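UDP-N-Acetylglucosamine 2-Epimerase (Thermus thermophilus, PDB 1V4V) probably catalyses the epimerisation at C2 that interconverts UDP-N-acetylglucosamine and UDP-N-acetylmannosamine. Local coordinates at residues Asp64-Gln67 against Glu68-Leu72; Asp261-Glu264 against Tyr265-Ala269; Glu337-Arg340 against Met341-Lys345. All coordinates share one frame; numbering follows the deposited sequence.

Contact 1 of 3, residues Asp64-Gln67 against Glu68-Leu72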
loop_
_atom_site.group_PDB
_atom_site.type_symbol
_atom_site.label_atom_id
_atom_site.label_comp_id
_atom_site.label_asym_id
_atom_site.label_seq_id
_atom_site.Cartn_x
_atom_site.Cartn_y
_atom_site.Cartn_z
ATOM N N ASP A 64 17.786 12.722 6.507
ATOM C CA ASP A 64 19.197 12.452 6.257
ATOM C C ASP A 64 19.290 11.262 5.307
ATOM O O ASP A 64 19.089 10.116 5.708
ATOM C CB ASP A 64 19.906 12.160 7.582
ATOM C CG ASP A 64 21.408 12.058 7.432
ATOM O OD1 ASP A 64 22.115 12.213 8.450
ATOM O OD2 ASP A 64 21.884 11.813 6.305
ATOM N N VAL A 65 19.594 11.547 4.045
ATOM C CA VAL A 65 19.676 10.511 3.021
ATOM C C VAL A 65 21.059 10.395 2.388
ATOM O O VAL A 65 21.679 11.398 2.043
ATOM C CB VAL A 65 18.634 10.781 1.908
ATOM C CG1 VAL A 65 18.721 9.716 0.830
ATOM C CG2 VAL A 65 17.236 10.820 2.511
HETATM N N MSE A 66 21.532 9.161 2.234
HETATM C CA MSE A 66 22.840 8.908 1.632
HETATM C C MSE A 66 22.826 9.355 0.170
HETATM O O MSE A 66 21.775 9.391 -0.465
HETATM C CB MSE A 66 23.178 7.410 1.691
HETATM C CG MSE A 66 23.095 6.763 3.071
HETATM SE SE MSE A 66 23.529 4.854 3.046
HETATM C CE MSE A 66 23.504 4.552 1.142
ATOM N N GLN A 67 23.995 9.693 -0.367
ATOM C CA GLN A 67 24.086 10.116 -1.762
ATOM C C GLN A 67 24.303 8.900 -2.658
ATOM O O GLN A 67 23.851 8.862 -3.803
ATOM C CB GLN A 67 25.248 11.095 -1.956
ATOM C CG GLN A 67 24.827 12.471 -2.441
ATOM C CD GLN A 67 24.102 13.272 -1.379
ATOM O OE1 GLN A 67 23.585 14.353 -1.652
ATOM N NE2 GLN A 67 24.070 12.750 -0.157
ATOM N N GLU A 68 24.998 7.907 -2.119
ATOM C CA GLU A 68 25.302 6.690 -2.856
ATOM C C GLU A 68 24.072 5.837 -3.136
ATOM O O GLU A 68 23.094 5.866 -2.391
ATOM C CB GLU A 68 26.324 5.853 -2.084
ATOM C CG GLU A 68 25.883 5.530 -0.669
ATOM C CD GLU A 68 26.718 4.448 -0.015
ATOM O OE1 GLU A 68 26.825 3.347 -0.595
ATOM O OE2 GLU A 68 27.255 4.694 1.083
ATOM N N ARG A 69 24.143 5.076 -4.223
ATOM C CA ARG A 69 23.073 4.177 -4.635
ATOM C C ARG A 69 22.886 3.190 -3.482
ATOM O O ARG A 69 23.840 2.886 -2.768
ATOM C CB ARG A 69 23.499 3.462 -5.920
ATOM C CG ARG A 69 22.456 2.579 -6.575
ATOM C CD ARG A 69 22.926 2.132 -7.962
ATOM N NE ARG A 69 24.354 1.800 -7.993
ATOM C CZ ARG A 69 25.322 2.660 -8.306
ATOM N NH1 ARG A 69 26.587 2.266 -8.299
ATOM N NH2 ARG A 69 25.025 3.909 -8.643
ATOM N N GLN A 70 21.669 2.694 -3.294
ATOM C CA GLN A 70 21.399 1.782 -2.189
ATOM C C GLN A 70 20.274 0.790 -2.496
ATOM O O GLN A 70 19.314 1.125 -3.187
ATOM C CB GLN A 70 21.057 2.623 -0.955
ATOM C CG GLN A 70 20.592 1.879 0.268
ATOM C CD GLN A 70 20.502 2.794 1.479
ATOM O OE1 GLN A 70 19.957 3.899 1.400
ATOM N NE2 GLN A 70 21.031 2.336 2.608
ATOM N N ALA A 71 20.405 -0.431 -1.982
ATOM C CA ALA A 71 19.399 -1.473 -2.191
ATOM C C ALA A 71 18.061 -0.995 -1.634
ATOM O O ALA A 71 18.013 -0.348 -0.591
ATOM C CB ALA A 71 19.827 -2.762 -1.497
ATOM N N LEU A 72 16.975 -1.331 -2.321
ATOM C CA LEU A 72 15.653 -0.889 -1.898
ATOM C C LEU A 72 15.275 -1.184 -0.442
ATOM O O LEU A 72 14.755 -0.309 0.247
ATOM C CB LEU A 72 14.591 -1.447 -2.852
ATOM C CG LEU A 72 14.775 -0.963 -4.296
ATOM C CD1 LEU A 72 13.660 -1.498 -5.177
ATOM C CD2 LEU A 72 14.780 0.563 -4.325
HETATM O O HOH W 1 20.060 6.878 2.660
#
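Met66, a selenomethionine, reaches across a bend of the loop to the side chain of Gln70, and this pair is the close-packed half of the contact. The selenium end of the side chain meets the carboxamide: SE of Met66 lies 3.6 Å from Gln70 NE2 and 4.0 Å from Gln70 CD, the two side chains running at about a right angle to each other. The first bond of the Gln70 side chain points toward Met66; with CG anti to the backbone N (chi1 173°) and the chain extended, the amide lies beside SE. A water holds the oxygen of the amide: it accepts from Met66 N at 2.7 Å and donates to Gln70 OE1 at 3.2 Å, tying backbone to side chain across the bend. The stretch is the connection from the edge strand 61-62 of the parallel seven-stranded sheet to helix 72-89, in one of the two Rossmann-like halves of a GT-B fold. Ala71 occupies the N-cap position of that helix, and Leu72, its first residue, packs on Leu113 of the second subunit. From the helix, Arg78 touches Met66 and Leu75 touches Gln70, while Gln43 NE2 holds Met66 O. The solvent side belongs to Glu68, an exposed residue whose chain passes Met66 at a slant; the approach of its CG to Met66 CE is too short to be reliable, and the exact setting of that methyl is doubtful. Gln67 and Arg69, both exposed, start their side chains away from the other segment, though Gln67 CB still touches Glu68 N.

Contact 2 of 3, residues Asp261-Glu264 against Tyr265-Ala269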
loop_
_atom_site.group_PDB
_atom_site.type_symbol
_atom_site.label_atom_id
_atom_site.label_comp_id
_atom_site.label_asym_id
_atom_site.label_seq_id
_atom_site.Cartn_x
_atom_site.Cartn_y
_atom_site.Cartn_z
ATOM N N ASP A 261 20.261 30.006 -25.261
ATOM C CA ASP A 261 20.670 28.761 -24.630
ATOM C C ASP A 261 19.440 28.312 -23.853
ATOM O O ASP A 261 18.541 29.116 -23.598
ATOM C CB ASP A 261 21.837 28.996 -23.661
ATOM C CG ASP A 261 23.173 29.139 -24.372
ATOM O OD1 ASP A 261 24.154 29.549 -23.713
ATOM O OD2 ASP A 261 23.252 28.835 -25.579
ATOM N N PRO A 262 19.372 27.029 -23.475
ATOM C CA PRO A 262 18.220 26.519 -22.724
ATOM C C PRO A 262 17.840 27.416 -21.542
ATOM O O PRO A 262 18.703 27.880 -20.796
ATOM C CB PRO A 262 18.689 25.137 -22.291
ATOM C CG PRO A 262 19.510 24.703 -23.475
ATOM C CD PRO A 262 20.324 25.945 -23.778
ATOM N N LEU A 263 16.543 27.650 -21.378
ATOM C CA LEU A 263 16.043 28.508 -20.309
ATOM C C LEU A 263 15.606 27.723 -19.077
ATOM O O LEU A 263 15.371 26.519 -19.143
ATOM C CB LEU A 263 14.855 29.333 -20.820
ATOM C CG LEU A 263 15.067 30.230 -22.044
ATOM C CD1 LEU A 263 13.729 30.796 -22.494
ATOM C CD2 LEU A 263 16.038 31.344 -21.717
ATOM N N GLU A 264 15.498 28.421 -17.951
ATOM C CA GLU A 264 15.065 27.794 -16.710
ATOM C C GLU A 264 13.546 27.678 -16.767
ATOM O O GLU A 264 12.895 28.385 -17.536
ATOM C CB GLU A 264 15.483 28.642 -15.504
ATOM C CG GLU A 264 16.977 28.912 -15.435
ATOM C CD GLU A 264 17.399 29.551 -14.125
ATOM O OE1 GLU A 264 17.233 28.905 -13.066
ATOM O OE2 GLU A 264 17.899 30.697 -14.153
ATOM N N TYR A 265 12.988 26.788 -15.955
ATOM C CA TYR A 265 11.545 26.570 -15.929
ATOM C C TYR A 265 10.733 27.867 -15.973
ATOM O O TYR A 265 9.888 28.051 -16.849
ATOM C CB TYR A 265 11.159 25.770 -14.682
ATOM C CG TYR A 265 9.736 25.255 -14.701
ATOM C CD1 TYR A 265 9.295 24.416 -15.723
ATOM C CD2 TYR A 265 8.833 25.597 -13.694
ATOM C CE1 TYR A 265 7.990 23.925 -15.745
ATOM C CE2 TYR A 265 7.523 25.113 -13.702
ATOM C CZ TYR A 265 7.109 24.277 -14.732
ATOM O OH TYR A 265 5.820 23.793 -14.751
ATOM N N GLY A 266 11.001 28.766 -15.033
ATOM C CA GLY A 266 10.268 30.018 -14.981
ATOM C C GLY A 266 10.449 30.954 -16.164
ATOM O O GLY A 266 9.477 31.528 -16.658
ATOM N N SER A 267 11.685 31.121 -16.618
ATOM C CA SER A 267 11.949 32.013 -17.735
ATOM C C SER A 267 11.281 31.509 -19.014
ATOM O O SER A 267 10.801 32.303 -19.828
ATOM C CB SER A 267 13.453 32.163 -17.954
ATOM O OG SER A 267 13.714 33.138 -18.947
HETATM N N MSE A 268 11.255 30.192 -19.189
HETATM C CA MSE A 268 10.625 29.606 -20.370
HETATM C C MSE A 268 9.113 29.779 -20.298
HETATM O O MSE A 268 8.475 30.093 -21.299
HETATM C CB MSE A 268 10.972 28.119 -20.487
HETATM C CG MSE A 268 10.238 27.393 -21.617
HETATM SE SE MSE A 268 10.573 28.129 -23.381
HETATM C CE MSE A 268 11.767 26.772 -24.053
ATOM N N ALA A 269 8.537 29.572 -19.115
ATOM C CA ALA A 269 7.095 29.723 -18.948
ATOM C C ALA A 269 6.680 31.161 -19.245
ATOM O O ALA A 269 5.643 31.404 -19.866
ATOM C CB ALA A 269 6.678 29.343 -17.527
#
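Leu263 packs against Met268 where the chain passes from strand 257-260 into the first turn of helix 265-273, with Glu264 at the N-cap position. Tyr265 opens the helix; its CB still touches Glu264, but its ring packs on Ala181, Val182 and Ala185 of helix 177-188. Gly266 is buried and brings no side chain to the turn. At Ser267 the contact becomes mixed: OG stands 4.0 Å from Leu263 CD2, an apolar neighbour, while its hydrogen bond goes to Arg190 O. Met268, a selenomethionine, meets both loop residues. Its N donates to Glu264 O at 2.9 Å in a nearly straight bond (164°), arriving close to the axis of the carbonyl, and its CB lies 4.1 Å from Leu263 CB. A chi1 of -57° lets Leu263 also lay CD1 3.9 Å from Met268 CA. Pro236 touches both of these side chains from strand 232-236. Ala269 completes the turn by donating to Tyr265 O and packs on Ala186. The grip is thus divided: the backbone bond from Met268 N ties Glu264 to the first helical turn, whereas the Ser267 hydroxyl, already bonded to Arg190 O, offers Leu263 CD2 only a van der Waals neighbour, so the side-chain part of the contact is apolar.

Contact 3 of 3, residues Glu337-Arg340 against Met341-Lys345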
loop_
_atom_site.group_PDB
_atom_site.type_symbol
_atom_site.label_atom_id
_atom_site.label_comp_id
_atom_site.label_asym_id
_atom_site.label_seq_id
_atom_site.Cartn_x
_atom_site.Cartn_y
_atom_site.Cartn_z
ATOM N N GLU A 337 -8.523 31.156 -35.631
ATOM C CA GLU A 337 -8.090 29.815 -35.259
ATOM C C GLU A 337 -7.191 29.879 -34.036
ATOM O O GLU A 337 -7.295 29.041 -33.146
ATOM C CB GLU A 337 -7.358 29.134 -36.414
ATOM C CG GLU A 337 -7.005 27.678 -36.127
ATOM C CD GLU A 337 -6.506 26.943 -37.353
ATOM O OE1 GLU A 337 -6.155 25.747 -37.238
ATOM O OE2 GLU A 337 -6.466 27.561 -38.436
ATOM N N LEU A 338 -6.308 30.872 -33.990
ATOM C CA LEU A 338 -5.422 31.027 -32.842
ATOM C C LEU A 338 -6.268 31.272 -31.592
ATOM O O LEU A 338 -6.007 30.705 -30.530
ATOM C CB LEU A 338 -4.468 32.205 -33.055
ATOM C CG LEU A 338 -3.326 31.972 -34.050
ATOM C CD1 LEU A 338 -2.616 33.283 -34.316
ATOM C CD2 LEU A 338 -2.342 30.931 -33.489
ATOM N N SER A 339 -7.290 32.112 -31.737
ATOM C CA SER A 339 -8.190 32.440 -30.632
ATOM C C SER A 339 -8.935 31.210 -30.114
ATOM O O SER A 339 -9.076 31.031 -28.901
ATOM C CB SER A 339 -9.215 33.493 -31.076
ATOM O OG SER A 339 -10.127 33.775 -30.027
ATOM N N ARG A 340 -9.419 30.376 -31.029
ATOM C CA ARG A 340 -10.143 29.162 -30.650
ATOM C C ARG A 340 -9.251 28.232 -29.839
ATOM O O ARG A 340 -9.710 27.542 -28.928
ATOM C CB ARG A 340 -10.633 28.405 -31.883
ATOM C CG ARG A 340 -11.772 29.047 -32.652
ATOM C CD ARG A 340 -12.468 27.981 -33.487
ATOM N NE ARG A 340 -11.501 27.161 -34.213
ATOM C CZ ARG A 340 -11.722 25.914 -34.617
ATOM N NH1 ARG A 340 -12.886 25.326 -34.369
ATOM N NH2 ARG A 340 -10.772 25.251 -35.266
HETATM N N MSE A 341 -7.971 28.201 -30.188
HETATM C CA MSE A 341 -7.037 27.349 -29.481
HETATM C C MSE A 341 -6.788 27.903 -28.078
HETATM O O MSE A 341 -6.715 27.140 -27.118
HETATM C CB MSE A 341 -5.747 27.224 -30.303
HETATM C CG MSE A 341 -6.044 26.751 -31.733
HETATM SE SE MSE A 341 -4.497 26.495 -32.864
HETATM C CE MSE A 341 -3.588 25.353 -31.586
ATOM N N ARG A 342 -6.694 29.226 -27.948
ATOM C CA ARG A 342 -6.478 29.836 -26.638
ATOM C C ARG A 342 -7.693 29.662 -25.732
ATOM O O ARG A 342 -7.558 29.614 -24.512
ATOM C CB ARG A 342 -6.173 31.339 -26.763
ATOM C CG ARG A 342 -4.933 31.643 -27.580
ATOM C CD ARG A 342 -4.309 32.990 -27.214
ATOM N NE ARG A 342 -3.229 33.309 -28.148
ATOM C CZ ARG A 342 -3.416 33.870 -29.339
ATOM N NH1 ARG A 342 -4.640 34.198 -29.741
ATOM N NH2 ARG A 342 -2.383 34.063 -30.149
ATOM N N LYS A 343 -8.875 29.570 -26.331
ATOM C CA LYS A 343 -10.114 29.427 -25.563
ATOM C C LYS A 343 -10.528 27.976 -25.318
ATOM O O LYS A 343 -11.489 27.718 -24.591
ATOM C CB LYS A 343 -11.264 30.138 -26.281
ATOM C CG LYS A 343 -11.121 31.642 -26.406
ATOM C CD LYS A 343 -12.351 32.200 -27.107
ATOM C CE LYS A 343 -12.307 33.701 -27.246
ATOM N NZ LYS A 343 -13.614 34.196 -27.785
ATOM N N ALA A 344 -9.820 27.034 -25.930
ATOM C CA ALA A 344 -10.152 25.623 -25.764
ATOM C C ALA A 344 -9.991 25.175 -24.315
ATOM O O ALA A 344 -9.082 25.615 -23.613
ATOM C CB ALA A 344 -9.282 24.774 -26.671
ATOM N N LYS A 345 -10.886 24.305 -23.867
ATOM C CA LYS A 345 -10.829 23.799 -22.501
ATOM C C LYS A 345 -9.596 22.912 -22.356
ATOM O O LYS A 345 -9.385 22.006 -23.159
ATOM C CB LYS A 345 -12.090 22.984 -22.187
ATOM C CG LYS A 345 -12.083 22.337 -20.811
ATOM C CD LYS A 345 -13.252 21.384 -20.635
ATOM C CE LYS A 345 -13.132 20.608 -19.327
ATOM N NZ LYS A 345 -13.078 21.512 -18.148
#
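Arg342 lies alongside Leu338, one turn earlier in the helix. Its CG lies 3.3 Å from Leu338 O, which sits over one face of the guanidinium, and NH1 is 3.9 Å from Leu338 CB. The chain is extended from CG to NE, which carries the charged end beyond this turn to Leu276 O, the hydrogen-bond partner of NH2. Met341, a selenomethionine, packs by another route: chi1 of -54° keeps its CG beside the backbone N and within 3.0 Å of Glu337 O, and SE lies beside the Glu337 side chain. On the exposed flank, Lys343 CE passes 3.5 Å from Ser339 OG. Beneath these side chains run i to i+4 backbone bonds of an alpha-helix: Met341 N to Glu337 O (3.1 Å), Arg342 N to Leu338 O (3.1 Å) and Lys343 N to Ser339 O (3.0 Å). Helix 335-343 belongs to the half of the GT-B fold built on the six-stranded parallel sheet, and Arg342 links it to strand 275-280. With an alanine here, Leu276 O would probably lose this donor, and the covering over Leu338 CB would go with the guanidinium. Farther out, Leu331 of helix 321-332 lies against Glu337, Leu338 and Met341, Pro295 touches Leu338, Met341 and Arg342, and Asn334 OD1 bonds to Glu337 N near the helix start.

Overall arrangement
Contact 1 belongs to the half of the fold with the seven-stranded sheet; contacts 2 and 3 share the other half, contact 2 where a loop enters helix 265-273 and contact 3 on helix 335-343 and its C-terminal side. Contacts 1 and 3 lie on opposite sides of the chain's centre, their own centres about 47 Å apart, whereas those of contacts 2 and 3 are about 24 Å apart. Contacts 1 and 2 are surface contacts; contact 3 is partly buried. The chemistry follows: a water bridges the loop of contact 1, a backbone bond and a leucine join loop to helix in contact 2, and contact 3 repeats helical bonds beneath long side chains.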